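Biofilm growth-associated repressor (Xylella fastidiosa, PDB 3PQK) represses transcription of its own operon by binding a palindromic AT-rich sequence that spans the -10 region of the blh promoter. Local coordinates at residues His22-Met27 against Ser54-Val59; Leu26-Thr31 against Gln44-Gly49; Glu34-Val39 against Gln74-Leu79. All blocks are in the same frame, centred on the assembly; numbering follows the deposited sequence.

Contact 1: His22-Met27 against Ser54-Val59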
ATOM      1  N   HIS B  22      -8.389  -2.709  -4.357  1.00 29.70           N
ATOM      2  CA  HIS B  22      -9.806  -3.007  -4.570  1.00 30.73           C
ATOM      3  C   HIS B  22     -10.469  -2.870  -3.228  1.00 31.21           C
ATOM      4  O   HIS B  22     -10.029  -3.522  -2.291  1.00 30.12           O
ATOM      5  CB  HIS B  22     -10.031  -4.405  -5.179  1.00 33.98           C
ATOM      6  CG  HIS B  22     -11.440  -4.687  -5.627  1.00 39.42           C
ATOM      7  ND1 HIS B  22     -12.533  -4.487  -4.789  1.00 42.17           N
ATOM      8  CD2 HIS B  22     -11.885  -5.197  -6.800  1.00 43.09           C
ATOM      9  CE1 HIS B  22     -13.599  -4.829  -5.491  1.00 42.01           C
ATOM     10  NE2 HIS B  22     -13.262  -5.280  -6.701  1.00 43.01           N
ATOM     11  N   PRO B  23     -11.495  -1.995  -3.080  1.00 29.79           N
ATOM     12  CA  PRO B  23     -12.149  -1.823  -1.759  1.00 28.04           C
ATOM     13  C   PRO B  23     -12.614  -3.103  -1.080  1.00 30.41           C
ATOM     14  O   PRO B  23     -12.453  -3.236   0.133  1.00 29.80           O
ATOM     15  CB  PRO B  23     -13.316  -0.866  -2.062  1.00 29.93           C
ATOM     16  CG  PRO B  23     -13.529  -0.952  -3.557  1.00 35.13           C
ATOM     17  CD  PRO B  23     -12.139  -1.134  -4.102  1.00 31.47           C
ATOM     18  N   VAL B  24     -13.147  -4.064  -1.849  1.00 27.63           N
ATOM     19  CA  VAL B  24     -13.624  -5.342  -1.291  1.00 27.77           C
ATOM     20  C   VAL B  24     -12.430  -6.163  -0.782  1.00 29.90           C
ATOM     21  O   VAL B  24     -12.494  -6.685   0.343  1.00 29.80           O
ATOM     22  CB  VAL B  24     -14.557  -6.130  -2.255  1.00 32.01           C
ATOM     23  CG1 VAL B  24     -14.951  -7.490  -1.668  1.00 30.90           C
ATOM     24  CG2 VAL B  24     -15.804  -5.305  -2.616  1.00 31.66           C
ATOM     25  N   ARG B  25     -11.316  -6.190  -1.547  1.00 24.36           N
ATOM     26  CA  ARG B  25     -10.085  -6.869  -1.098  1.00 23.25           C
ATOM     27  C   ARG B  25      -9.565  -6.246   0.183  1.00 22.80           C
ATOM     28  O   ARG B  25      -9.190  -6.964   1.102  1.00 22.61           O
ATOM     29  CB  ARG B  25      -8.999  -6.835  -2.167  1.00 23.09           C
ATOM     30  CG  ARG B  25      -9.308  -7.722  -3.335  1.00 30.35           C
ATOM     31  CD  ARG B  25      -8.278  -7.542  -4.425  1.00 30.22           C
ATOM     32  NE  ARG B  25      -8.844  -7.821  -5.738  1.00 36.30           N
ATOM     33  CZ  ARG B  25      -8.369  -7.356  -6.888  1.00 48.35           C
ATOM     34  NH1 ARG B  25      -7.300  -6.567  -6.906  1.00 20.71           N
ATOM     35  NH2 ARG B  25      -8.957  -7.676  -8.030  1.00 41.75           N
ATOM     36  N   LEU B  26      -9.608  -4.918   0.281  1.00 21.82           N
ATOM     37  CA  LEU B  26      -9.182  -4.247   1.499  1.00 22.42           C
ATOM     38  C   LEU B  26     -10.035  -4.587   2.733  1.00 24.89           C
ATOM     39  O   LEU B  26      -9.480  -4.839   3.800  1.00 21.93           O
ATOM     40  CB  LEU B  26      -9.089  -2.739   1.293  1.00 22.09           C
ATOM     41  CG  LEU B  26      -7.843  -2.311   0.540  1.00 28.32           C
ATOM     42  CD1 LEU B  26      -7.947  -0.851   0.112  1.00 30.02           C
ATOM     43  CD2 LEU B  26      -6.599  -2.505   1.407  1.00 29.23           C
HETATM   44  N   MSE B  27     -11.361  -4.606   2.572  1.00 22.26           N
HETATM   45  CA  MSE B  27     -12.284  -4.932   3.677  1.00 23.67           C
HETATM   46  C   MSE B  27     -12.020  -6.372   4.134  1.00 25.87           C
HETATM   47  O   MSE B  27     -11.858  -6.612   5.321  1.00 27.45           O
HETATM   48  CB  MSE B  27     -13.740  -4.744   3.235  1.00 26.78           C
HETATM   49  CG  MSE B  27     -14.111  -3.292   2.964  1.00 36.51           C
HETATM   50 SE   MSE B  27     -16.001  -3.050   2.493  1.00 49.48          SE
HETATM   51  CE  MSE B  27     -16.067  -3.622   0.718  1.00 44.81           C
ATOM     52  N   SER B  54     -16.579 -14.295  -3.188  1.00 35.35           N
ATOM     53  CA  SER B  54     -15.698 -15.411  -3.544  1.00 34.51           C
ATOM     54  C   SER B  54     -14.768 -15.097  -4.719  1.00 35.00           C
ATOM     55  O   SER B  54     -13.709 -15.705  -4.810  1.00 32.86           O
ATOM     56  CB  SER B  54     -16.474 -16.710  -3.768  1.00 38.26           C
ATOM     57  OG  SER B  54     -16.552 -17.458  -2.565  1.00 38.60           O
ATOM     58  N   GLN B  55     -15.144 -14.137  -5.596  1.00 33.46           N
ATOM     59  CA  GLN B  55     -14.267 -13.702  -6.702  1.00 34.24           C
ATOM     60  C   GLN B  55     -13.042 -12.997  -6.112  1.00 37.07           C
ATOM     61  O   GLN B  55     -11.902 -13.325  -6.471  1.00 36.53           O
ATOM     62  CB  GLN B  55     -14.978 -12.735  -7.665  1.00 35.61           C
ATOM     63  CG  GLN B  55     -16.006 -13.400  -8.575  1.00 54.87           C
ATOM     64  CD  GLN B  55     -16.868 -12.420  -9.342  1.00 73.78           C
ATOM     65  OE1 GLN B  55     -16.859 -11.205  -9.105  1.00 72.39           O
ATOM     66  NE2 GLN B  55     -17.635 -12.929 -10.294  1.00 62.20           N
ATOM     67  N   GLN B  56     -13.295 -12.090  -5.147  1.00 32.62           N
ATOM     68  CA  GLN B  56     -12.268 -11.308  -4.459  1.00 31.39           C
ATOM     69  C   GLN B  56     -11.364 -12.099  -3.538  1.00 33.11           C
ATOM     70  O   GLN B  56     -10.158 -11.839  -3.533  1.00 32.54           O
ATOM     71  CB  GLN B  56     -12.865 -10.045  -3.814  1.00 33.12           C
ATOM     72  CG  GLN B  56     -13.551  -9.098  -4.835  1.00 22.96           C
ATOM     73  CD  GLN B  56     -12.645  -8.760  -5.990  1.00 47.64           C
ATOM     74  OE1 GLN B  56     -11.492  -8.376  -5.792  1.00 40.87           O
ATOM     75  NE2 GLN B  56     -13.115  -8.976  -7.222  1.00 29.78           N
ATOM     76  N   LEU B  57     -11.900 -13.111  -2.802  1.00 29.17           N
ATOM     77  CA  LEU B  57     -11.066 -14.002  -1.966  1.00 26.99           C
ATOM     78  C   LEU B  57     -10.218 -14.885  -2.909  1.00 31.93           C
ATOM     79  O   LEU B  57      -9.103 -15.291  -2.561  1.00 31.05           O
ATOM     80  CB  LEU B  57     -11.909 -14.886  -1.012  1.00 26.28           C
ATOM     81  CG  LEU B  57     -12.574 -14.204   0.206  1.00 28.86           C
ATOM     82  CD1 LEU B  57     -13.830 -14.989   0.678  1.00 28.96           C
ATOM     83  CD2 LEU B  57     -11.599 -14.044   1.377  1.00 24.07           C
ATOM     84  N   GLY B  58     -10.776 -15.176  -4.094  1.00 31.04           N
ATOM     85  CA  GLY B  58     -10.117 -15.928  -5.161  1.00 31.22           C
ATOM     86  C   GLY B  58      -8.863 -15.199  -5.603  1.00 33.52           C
ATOM     87  O   GLY B  58      -7.777 -15.762  -5.503  1.00 35.15           O
ATOM     88  N   VAL B  59      -8.987 -13.892  -5.926  1.00 29.38           N
ATOM     89  CA  VAL B  59      -7.851 -13.005  -6.273  1.00 28.03           C
ATOM     90  C   VAL B  59      -6.805 -12.969  -5.140  1.00 27.75           C
ATOM     91  O   VAL B  59      -5.627 -13.131  -5.398  1.00 27.65           O
ATOM     92  CB  VAL B  59      -8.306 -11.577  -6.672  1.00 31.87           C
ATOM     93  CG1 VAL B  59      -7.112 -10.628  -6.837  1.00 31.10           C
ATOM     94  CG2 VAL B  59      -9.158 -11.601  -7.942  1.00 32.00           C
TER

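Contact 2: Leu26-Thr31 against Gln44-Gly49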
ATOM      1  N   LEU B  26      -9.608  -4.918   0.281  1.00 21.82           N
ATOM      2  CA  LEU B  26      -9.182  -4.247   1.499  1.00 22.42           C
ATOM      3  C   LEU B  26     -10.035  -4.587   2.733  1.00 24.89           C
ATOM      4  O   LEU B  26      -9.480  -4.839   3.800  1.00 21.93           O
ATOM      5  CB  LEU B  26      -9.089  -2.739   1.293  1.00 22.09           C
ATOM      6  CG  LEU B  26      -7.843  -2.311   0.540  1.00 28.32           C
ATOM      7  CD1 LEU B  26      -7.947  -0.851   0.112  1.00 30.02           C
ATOM      8  CD2 LEU B  26      -6.599  -2.505   1.407  1.00 29.23           C
HETATM    9  N   MSE B  27     -11.361  -4.606   2.572  1.00 22.26           N
HETATM   10  CA  MSE B  27     -12.284  -4.932   3.677  1.00 23.67           C
HETATM   11  C   MSE B  27     -12.020  -6.372   4.134  1.00 25.87           C
HETATM   12  O   MSE B  27     -11.858  -6.612   5.321  1.00 27.45           O
HETATM   13  CB  MSE B  27     -13.740  -4.744   3.235  1.00 26.78           C
HETATM   14  CG  MSE B  27     -14.111  -3.292   2.964  1.00 36.51           C
HETATM   15 SE   MSE B  27     -16.001  -3.050   2.493  1.00 49.48          SE
HETATM   16  CE  MSE B  27     -16.067  -3.622   0.718  1.00 44.81           C
ATOM     17  N   LEU B  28     -11.790  -7.277   3.174  1.00 20.56           N
ATOM     18  CA  LEU B  28     -11.469  -8.667   3.440  1.00 18.18           C
ATOM     19  C   LEU B  28     -10.176  -8.825   4.227  1.00 20.95           C
ATOM     20  O   LEU B  28     -10.185  -9.466   5.251  1.00 19.78           O
ATOM     21  CB  LEU B  28     -11.430  -9.459   2.113  1.00 17.91           C
ATOM     22  CG  LEU B  28     -12.798  -9.746   1.487  1.00 22.85           C
ATOM     23  CD1 LEU B  28     -12.650 -10.264   0.071  1.00 20.65           C
ATOM     24  CD2 LEU B  28     -13.607 -10.743   2.341  1.00 26.71           C
ATOM     25  N   VAL B  29      -9.065  -8.230   3.777  1.00 18.11           N
ATOM     26  CA  VAL B  29      -7.786  -8.366   4.487  1.00 18.35           C
ATOM     27  C   VAL B  29      -7.788  -7.723   5.869  1.00 23.72           C
ATOM     28  O   VAL B  29      -7.321  -8.328   6.830  1.00 20.70           O
ATOM     29  CB  VAL B  29      -6.531  -8.062   3.617  1.00 21.33           C
ATOM     30  CG1 VAL B  29      -6.465  -8.992   2.402  1.00 20.22           C
ATOM     31  CG2 VAL B  29      -6.501  -6.602   3.165  1.00 21.27           C
ATOM     32  N   CYS B  30      -8.410  -6.543   5.999  1.00 24.74           N
ATOM     33  CA  CYS B  30      -8.508  -5.917   7.325  1.00 25.87           C
ATOM     34  C   CYS B  30      -9.357  -6.754   8.289  1.00 27.29           C
ATOM     35  O   CYS B  30      -8.976  -6.897   9.447  1.00 25.48           O
ATOM     36  CB  CYS B  30      -9.009  -4.478   7.229  1.00 27.51           C
ATOM     37  SG  CYS B  30      -7.685  -3.278   6.986  1.00 32.30           S
ATOM     38  N   THR B  31     -10.458  -7.375   7.791  1.00 24.97           N
ATOM     39  CA  THR B  31     -11.304  -8.256   8.626  1.00 24.10           C
ATOM     40  C   THR B  31     -10.485  -9.462   9.113  1.00 27.59           C
ATOM     41  O   THR B  31     -10.558  -9.829  10.294  1.00 26.36           O
ATOM     42  CB  THR B  31     -12.574  -8.696   7.858  1.00 26.99           C
ATOM     43  OG1 THR B  31     -13.250  -7.546   7.340  1.00 24.95           O
ATOM     44  CG2 THR B  31     -13.540  -9.513   8.726  1.00 25.60           C
ATOM     45  N   GLN B  44     -21.414 -11.483   6.066  1.00 42.67           N
ATOM     46  CA  GLN B  44     -22.183 -10.744   7.071  1.00 43.09           C
ATOM     47  C   GLN B  44     -21.453  -9.534   7.603  1.00 47.53           C
ATOM     48  O   GLN B  44     -22.051  -8.461   7.679  1.00 48.19           O
ATOM     49  CB  GLN B  44     -22.623 -11.663   8.226  1.00 44.93           C
ATOM     50  CG  GLN B  44     -23.600 -12.768   7.805  1.00 66.91           C
ATOM     51  CD  GLN B  44     -24.890 -12.230   7.232  1.00 85.10           C
ATOM     52  OE1 GLN B  44     -25.644 -11.510   7.900  1.00 80.60           O
ATOM     53  NE2 GLN B  44     -25.152 -12.552   5.971  1.00 74.87           N
ATOM     54  N   GLN B  45     -20.170  -9.690   7.973  1.00 43.32           N
ATOM     55  CA  GLN B  45     -19.353  -8.603   8.521  1.00 42.80           C
ATOM     56  C   GLN B  45     -19.029  -7.450   7.529  1.00 46.34           C
ATOM     57  O   GLN B  45     -18.861  -6.310   7.955  1.00 45.31           O
ATOM     58  CB  GLN B  45     -18.054  -9.174   9.106  1.00 44.14           C
ATOM     59  CG  GLN B  45     -17.449  -8.305  10.209  1.00 65.78           C
ATOM     60  CD  GLN B  45     -16.317  -8.980  10.957  1.00 94.27           C
ATOM     61  OE1 GLN B  45     -16.287 -10.204  11.148  1.00 90.57           O
ATOM     62  NE2 GLN B  45     -15.362  -8.185  11.424  1.00 90.50           N
ATOM     63  N   ILE B  46     -18.904  -7.756   6.238  1.00 43.21           N
ATOM     64  CA  ILE B  46     -18.485  -6.790   5.213  1.00 44.08           C
ATOM     65  C   ILE B  46     -19.653  -6.292   4.356  1.00 49.51           C
ATOM     66  O   ILE B  46     -19.573  -5.204   3.796  1.00 51.19           O
ATOM     67  CB  ILE B  46     -17.297  -7.397   4.394  1.00 47.48           C
ATOM     68  CG1 ILE B  46     -16.040  -7.525   5.260  1.00 47.03           C
ATOM     69  CG2 ILE B  46     -16.990  -6.664   3.083  1.00 49.85           C
ATOM     70  CD1 ILE B  46     -15.379  -8.830   5.092  1.00 56.26           C
ATOM     71  N   GLY B  47     -20.729  -7.062   4.294  1.00 44.74           N
ATOM     72  CA  GLY B  47     -21.910  -6.695   3.522  1.00 44.67           C
ATOM     73  C   GLY B  47     -21.725  -6.846   2.029  1.00 50.79           C
ATOM     74  O   GLY B  47     -22.295  -6.077   1.256  1.00 50.83           O
ATOM     75  N   ILE B  48     -20.914  -7.829   1.617  1.00 48.56           N
ATOM     76  CA  ILE B  48     -20.672  -8.158   0.219  1.00 49.46           C
ATOM     77  C   ILE B  48     -21.092  -9.627   0.029  1.00 55.28           C
ATOM     78  O   ILE B  48     -20.624 -10.500   0.766  1.00 56.16           O
ATOM     79  CB  ILE B  48     -19.179  -7.894  -0.179  1.00 52.80           C
ATOM     80  CG1 ILE B  48     -18.772  -6.383  -0.038  1.00 53.11           C
ATOM     81  CG2 ILE B  48     -18.832  -8.463  -1.575  1.00 52.99           C
ATOM     82  CD1 ILE B  48     -19.315  -5.362  -1.108  1.00 56.89           C
ATOM     83  N   GLY B  49     -21.972  -9.879  -0.932  1.00 51.57           N
ATOM     84  CA  GLY B  49     -22.462 -11.223  -1.213  1.00 51.18           C
ATOM     85  C   GLY B  49     -21.725 -11.899  -2.346  1.00 54.27           C
ATOM     86  O   GLY B  49     -20.560 -11.598  -2.593  1.00 54.38           O
TER

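Contact 3: Glu34-Val39 against Gln74-Leu79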
ATOM      1  N   GLU B  34      -8.036  -9.722  12.302  1.00 27.52           N
ATOM      2  CA  GLU B  34      -8.723 -10.086  13.536  1.00 27.82           C
ATOM      3  C   GLU B  34      -8.877 -11.596  13.769  1.00 32.88           C
ATOM      4  O   GLU B  34      -9.010 -12.023  14.924  1.00 31.54           O
ATOM      5  CB  GLU B  34     -10.051  -9.347  13.626  1.00 28.73           C
ATOM      6  CG  GLU B  34      -9.828  -7.844  13.792  1.00 41.15           C
ATOM      7  CD  GLU B  34     -11.013  -6.945  13.528  1.00 62.97           C
ATOM      8  OE1 GLU B  34     -12.124  -7.462  13.275  1.00 60.97           O
ATOM      9  OE2 GLU B  34     -10.834  -5.709  13.604  1.00 63.94           O
ATOM     10  N   GLY B  35      -8.755 -12.393  12.706  1.00 27.66           N
ATOM     11  CA  GLY B  35      -8.831 -13.842  12.820  1.00 27.48           C
ATOM     12  C   GLY B  35      -9.342 -14.533  11.579  1.00 32.46           C
ATOM     13  O   GLY B  35      -9.578 -13.884  10.555  1.00 32.71           O
ATOM     14  N   GLU B  36      -9.510 -15.858  11.674  1.00 28.05           N
ATOM     15  CA  GLU B  36      -9.992 -16.729  10.592  1.00 26.74           C
ATOM     16  C   GLU B  36     -11.495 -16.654  10.499  1.00 28.21           C
ATOM     17  O   GLU B  36     -12.163 -16.748  11.529  1.00 26.62           O
ATOM     18  CB  GLU B  36      -9.597 -18.195  10.857  1.00 28.00           C
ATOM     19  CG  GLU B  36      -8.108 -18.420  11.075  1.00 38.69           C
ATOM     20  CD  GLU B  36      -7.632 -19.859  11.164  1.00 71.96           C
ATOM     21  OE1 GLU B  36      -8.460 -20.784  10.997  1.00 72.29           O
ATOM     22  OE2 GLU B  36      -6.415 -20.060  11.386  1.00 70.03           O
ATOM     23  N   PHE B  37     -12.043 -16.476   9.289  1.00 24.54           N
ATOM     24  CA  PHE B  37     -13.492 -16.403   9.121  1.00 25.81           C
ATOM     25  C   PHE B  37     -13.971 -17.258   7.973  1.00 28.13           C
ATOM     26  O   PHE B  37     -13.262 -17.417   6.975  1.00 26.98           O
ATOM     27  CB  PHE B  37     -13.961 -14.954   8.911  1.00 29.47           C
ATOM     28  CG  PHE B  37     -13.689 -14.044  10.083  1.00 33.10           C
ATOM     29  CD1 PHE B  37     -14.523 -14.049  11.196  1.00 38.69           C
ATOM     30  CD2 PHE B  37     -12.570 -13.226  10.102  1.00 35.26           C
ATOM     31  CE1 PHE B  37     -14.259 -13.218  12.291  1.00 39.38           C
ATOM     32  CE2 PHE B  37     -12.314 -12.382  11.195  1.00 39.38           C
ATOM     33  CZ  PHE B  37     -13.163 -12.384  12.282  1.00 38.36           C
ATOM     34  N   SER B  38     -15.215 -17.749   8.082  1.00 20.77           N
ATOM     35  CA  SER B  38     -15.778 -18.554   7.022  1.00 21.02           C
ATOM     36  C   SER B  38     -16.324 -17.581   5.998  1.00 23.62           C
ATOM     37  O   SER B  38     -16.376 -16.390   6.277  1.00 22.47           O
ATOM     38  CB  SER B  38     -16.866 -19.479   7.573  1.00 24.31           C
ATOM     39  OG  SER B  38     -18.067 -18.752   7.766  1.00 27.28           O
ATOM     40  N   VAL B  39     -16.746 -18.071   4.831  1.00 24.58           N
ATOM     41  CA  VAL B  39     -17.306 -17.241   3.766  1.00 25.78           C
ATOM     42  C   VAL B  39     -18.596 -16.559   4.218  1.00 31.21           C
ATOM     43  O   VAL B  39     -18.801 -15.385   3.910  1.00 32.04           O
ATOM     44  CB  VAL B  39     -17.399 -18.014   2.407  1.00 32.19           C
ATOM     45  CG1 VAL B  39     -18.415 -19.166   2.446  1.00 33.21           C
ATOM     46  CG2 VAL B  39     -17.671 -17.087   1.232  1.00 31.41           C
ATOM     47  N   GLN B  74     -15.521 -27.148   8.520  1.00 31.26           N
ATOM     48  CA  GLN B  74     -15.748 -25.781   8.060  1.00 29.86           C
ATOM     49  C   GLN B  74     -14.514 -25.202   7.347  1.00 29.43           C
ATOM     50  O   GLN B  74     -13.398 -25.345   7.833  1.00 30.15           O
ATOM     51  CB  GLN B  74     -16.159 -24.887   9.260  1.00 32.25           C
ATOM     52  CG  GLN B  74     -16.537 -23.442   8.917  1.00 36.06           C
ATOM     53  CD  GLN B  74     -17.588 -23.328   7.856  1.00 38.61           C
ATOM     54  OE1 GLN B  74     -17.288 -23.240   6.676  1.00 42.76           O
ATOM     55  NE2 GLN B  74     -18.824 -23.196   8.256  1.00 36.19           N
ATOM     56  N   ILE B  75     -14.715 -24.560   6.220  1.00 25.80           N
ATOM     57  CA  ILE B  75     -13.618 -23.883   5.502  1.00 26.82           C
ATOM     58  C   ILE B  75     -13.426 -22.445   6.097  1.00 27.28           C
ATOM     59  O   ILE B  75     -14.334 -21.630   5.994  1.00 26.26           O
ATOM     60  CB  ILE B  75     -13.886 -23.816   3.960  1.00 30.66           C
ATOM     61  CG1 ILE B  75     -14.008 -25.225   3.324  1.00 32.54           C
ATOM     62  CG2 ILE B  75     -12.804 -22.971   3.231  1.00 31.78           C
ATOM     63  CD1 ILE B  75     -15.048 -25.283   2.146  1.00 42.43           C
ATOM     64  N   PHE B  76     -12.260 -22.159   6.690  1.00 22.89           N
ATOM     65  CA  PHE B  76     -11.932 -20.821   7.208  1.00 23.39           C
ATOM     66  C   PHE B  76     -10.844 -20.182   6.367  1.00 29.48           C
ATOM     67  O   PHE B  76      -9.845 -20.836   6.037  1.00 28.85           O
ATOM     68  CB  PHE B  76     -11.430 -20.861   8.666  1.00 25.60           C
ATOM     69  CG  PHE B  76     -12.474 -21.320   9.648  1.00 28.53           C
ATOM     70  CD1 PHE B  76     -13.500 -20.467  10.045  1.00 30.71           C
ATOM     71  CD2 PHE B  76     -12.462 -22.619  10.145  1.00 32.84           C
ATOM     72  CE1 PHE B  76     -14.502 -20.908  10.909  1.00 31.44           C
ATOM     73  CE2 PHE B  76     -13.453 -23.055  11.033  1.00 35.60           C
ATOM     74  CZ  PHE B  76     -14.453 -22.188  11.424  1.00 32.28           C
ATOM     75  N   TYR B  77     -11.000 -18.891   6.098  1.00 25.37           N
ATOM     76  CA  TYR B  77      -9.991 -18.104   5.394  1.00 24.79           C
ATOM     77  C   TYR B  77      -9.174 -17.401   6.446  1.00 28.24           C
ATOM     78  O   TYR B  77      -9.679 -17.091   7.513  1.00 27.43           O
ATOM     79  CB  TYR B  77     -10.645 -17.100   4.457  1.00 26.17           C
ATOM     80  CG  TYR B  77     -11.372 -17.746   3.296  1.00 29.90           C
ATOM     81  CD1 TYR B  77     -10.784 -17.827   2.036  1.00 31.62           C
ATOM     82  CD2 TYR B  77     -12.675 -18.214   3.437  1.00 32.00           C
ATOM     83  CE1 TYR B  77     -11.469 -18.365   0.950  1.00 33.47           C
ATOM     84  CE2 TYR B  77     -13.368 -18.767   2.358  1.00 33.92           C
ATOM     85  CZ  TYR B  77     -12.755 -18.851   1.119  1.00 43.06           C
ATOM     86  OH  TYR B  77     -13.432 -19.373   0.043  1.00 49.05           O
ATOM     87  N   ARG B  78      -7.912 -17.178   6.159  1.00 22.72           N
ATOM     88  CA  ARG B  78      -6.953 -16.553   7.037  1.00 23.40           C
ATOM     89  C   ARG B  78      -5.882 -15.918   6.160  1.00 27.49           C
ATOM     90  O   ARG B  78      -5.684 -16.340   5.016  1.00 24.30           O
ATOM     91  CB  ARG B  78      -6.298 -17.599   7.965  1.00 24.91           C
ATOM     92  CG  ARG B  78      -5.650 -18.802   7.249  1.00 37.66           C
ATOM     93  CD  ARG B  78      -4.867 -19.710   8.188  1.00 43.64           C
ATOM     94  NE  ARG B  78      -3.499 -19.230   8.395  1.00 60.33           N
ATOM     95  CZ  ARG B  78      -2.732 -19.543   9.437  1.00 82.72           C
ATOM     96  NH1 ARG B  78      -3.195 -20.333  10.401  1.00 68.24           N
ATOM     97  NH2 ARG B  78      -1.502 -19.051   9.534  1.00 73.57           N
ATOM     98  N   LEU B  79      -5.178 -14.953   6.719  1.00 25.28           N
ATOM     99  CA  LEU B  79      -4.076 -14.305   6.060  1.00 26.39           C
ATOM    100  C   LEU B  79      -2.899 -15.271   6.008  1.00 33.22           C
ATOM    101  O   LEU B  79      -2.727 -16.096   6.911  1.00 35.18           O
ATOM    102  CB  LEU B  79      -3.650 -13.080   6.883  1.00 26.07           C
ATOM    103  CG  LEU B  79      -4.580 -11.878   6.861  1.00 29.29           C
ATOM    104  CD1 LEU B  79      -4.058 -10.806   7.811  1.00 29.03           C
ATOM    105  CD2 LEU B  79      -4.720 -11.309   5.442  1.00 26.63           C
TER
HETATM  106  O   HOH W   1     -16.104 -20.990   4.235  1.00 25.53           O

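Contact 1: His22-Met27 against Ser54-Val59
Gln-56 lays its carboxamide over one face of the His-22 imidazole, the two planes stacked only 25° apart, with OE1 3.4 Å from CD2 and displaced toward the ring's rim. In this winged-helix repressor the pair joins the start of helix 23-33 to helix 52-62, the second helix of the predicted helix-turn-helix motif. The short helical segments cross at -75°, their axes 9.5 Å apart at closest approach, and the backbones come nearest at Arg-25 and Gln-56.

The contact illustrates how one amide can serve several neighbours at a helix crossing. While its flat end overlaps the imidazole, OE1 also accepts a hydrogen bond from Arg-25 NE at 2.7 Å. The donor lies almost in line with the C=O bond, although the N-H leg is bent and the oxygen sits tilted out of the guanidinium plane. Arg-25 reaches this oxygen with a chain extended from CG to NE, and its NH1 is held by the carbonyl O of Thr-19. The guanidinium is itself sandwiched: His-22 CB lies over one face and Val-59 CG1 over the opposite one, the latter 3.5 Å from NE. A neighbouring positive charge would be expected to polarise the amide carbonyl.

Nearer the backbone, the Gln-56 side chain turns apolar. CG anti to its own carbonyl carbon (chi1 -59°) sets the aliphatic part against Val-24, whose CG1 is 3.8 Å from Gln-56 CG. His-22 is also the N-cap residue of helix 23-33, which ties the stacking surface to the helix start: its ND1 accepts from Val-24 N at 3.0 Å, with the donor close to the ring plane.

Contact 2: Leu26-Thr31 against Gln44-Gly49
This is a buried, mainly apolar contact in which Ile-46 packs against Met-27, Leu-28 and Thr-31, fixing the first helix and the turn of the predicted helix-turn-helix motif onto helix 23-33 of the winged-helix fold. It exemplifies a branched residue at a helix end dividing its branches among several neighbours. With CG2 anti to the backbone N and CG1 anti to the carbonyl carbon (chi1 -68°), the two arms of Ile-46 spread over successive turns of the opposing helix. CG2 meets Met-27, modelled as selenomethionine, lying 3.8 Å from its CB and equally near its SE. The other arm ends in CD1, which touches Leu-28 CD2 at 3.8 Å and Thr-31 OG1 at 3.4 Å.

Beyond Ile-46 the chain leaves the helix through Gly-47, whose phi is positive, and Ile-48 then returns toward the same helix. Its CG1 packs 3.9 Å from Met-27 CE, which the bend at chi3 (-77°) brings round to it. The two isoleucines thus meet the end of the selenomethionine from the same side, while Met-6 of the second subunit also packs on Met-27. Leu-28 carries the same apolar interior onward to Leu-53, Leu-57 and Leu-60 of helix 52-62.

Toward the exposed margin, Thr-31 and Gln-45 meet tip to tip, the methyl CG2 resting 3.5 Å from the amide NE2. Cys-30, the residue just before Thr-31, forms a disulfide with Cys-96, tying helix 23-33 to helix 84-96.

Although it sits against an aliphatic chain, the Thr-31 hydroxyl has its polar need met within its own helix. OG1 donates to Met-27 O at 2.6 Å, approaching from the face of that carbonyl opposite the one used by Thr-31 N.

Contact 3: Glu34-Val39 against Gln74-Leu79
Backbone hydrogen bonds at Phe-37 and Tyr-77 form a single antiparallel bridge, a hydrogen-bonded pair that fastens the loop before helix 39-46 to strand 76-79 of the wing. Tyr-77 N donates to Phe-37 O at 2.8 Å, and the return bond, Phe-37 N to Tyr-77 O, is 3.0 Å. CA-H...O contacts flank them, Glu-36 CA lying 3.1 Å from Tyr-77 O. Phe-37 O also meets the tyrosine ring at its edge.

A bridging water extends the join, accepting from Val-39 N and donating to Ile-75 O at 2.6 Å. Ser-38 caps helix 39-46.

Among charged groups, Glu-36 and Arg-78 run side by side, pointing the same way. Their salt bridge is long and weak, OE2 to NH1 at 3.4 Å; Glu-36 OE1 pairs with Arg-69, and Arg-78 NE with Glu-67.

Apolar contacts put Glu-36 CG 3.7 Å from Arg-78 CB and Val-39 CB 4.1 Å from Tyr-77 CE2.

As a worked case of main-chain docking, the directional bonds of the join come mainly from peptide groups, with the water adding one more link, and the carboxylates and guanidinium groups around Glu-36 probably reinforce one another through mutual compensation of charge.

How the contacts relate
From the N terminus, helix 23-33 supplies the first side of two contacts. Contact 2 closes the shorter loop, bringing the end of helix 39-46 back onto it; contact 1 closes a longer one that contains the second segment of contact 2 and returns along helix 52-62. Their centres lie 8 Å apart, and Val-24 touches Ile-48 between them. Contact 3 starts inside both loops, at residues 34-39, and ends beyond them at 74-79, so it crosses both. Phe-37 against Thr-31 joins it to contact 2, and Tyr-77 against Leu-57 to contact 1. Together the three tie the helix-turn-helix to helix 23-33 and to the wing.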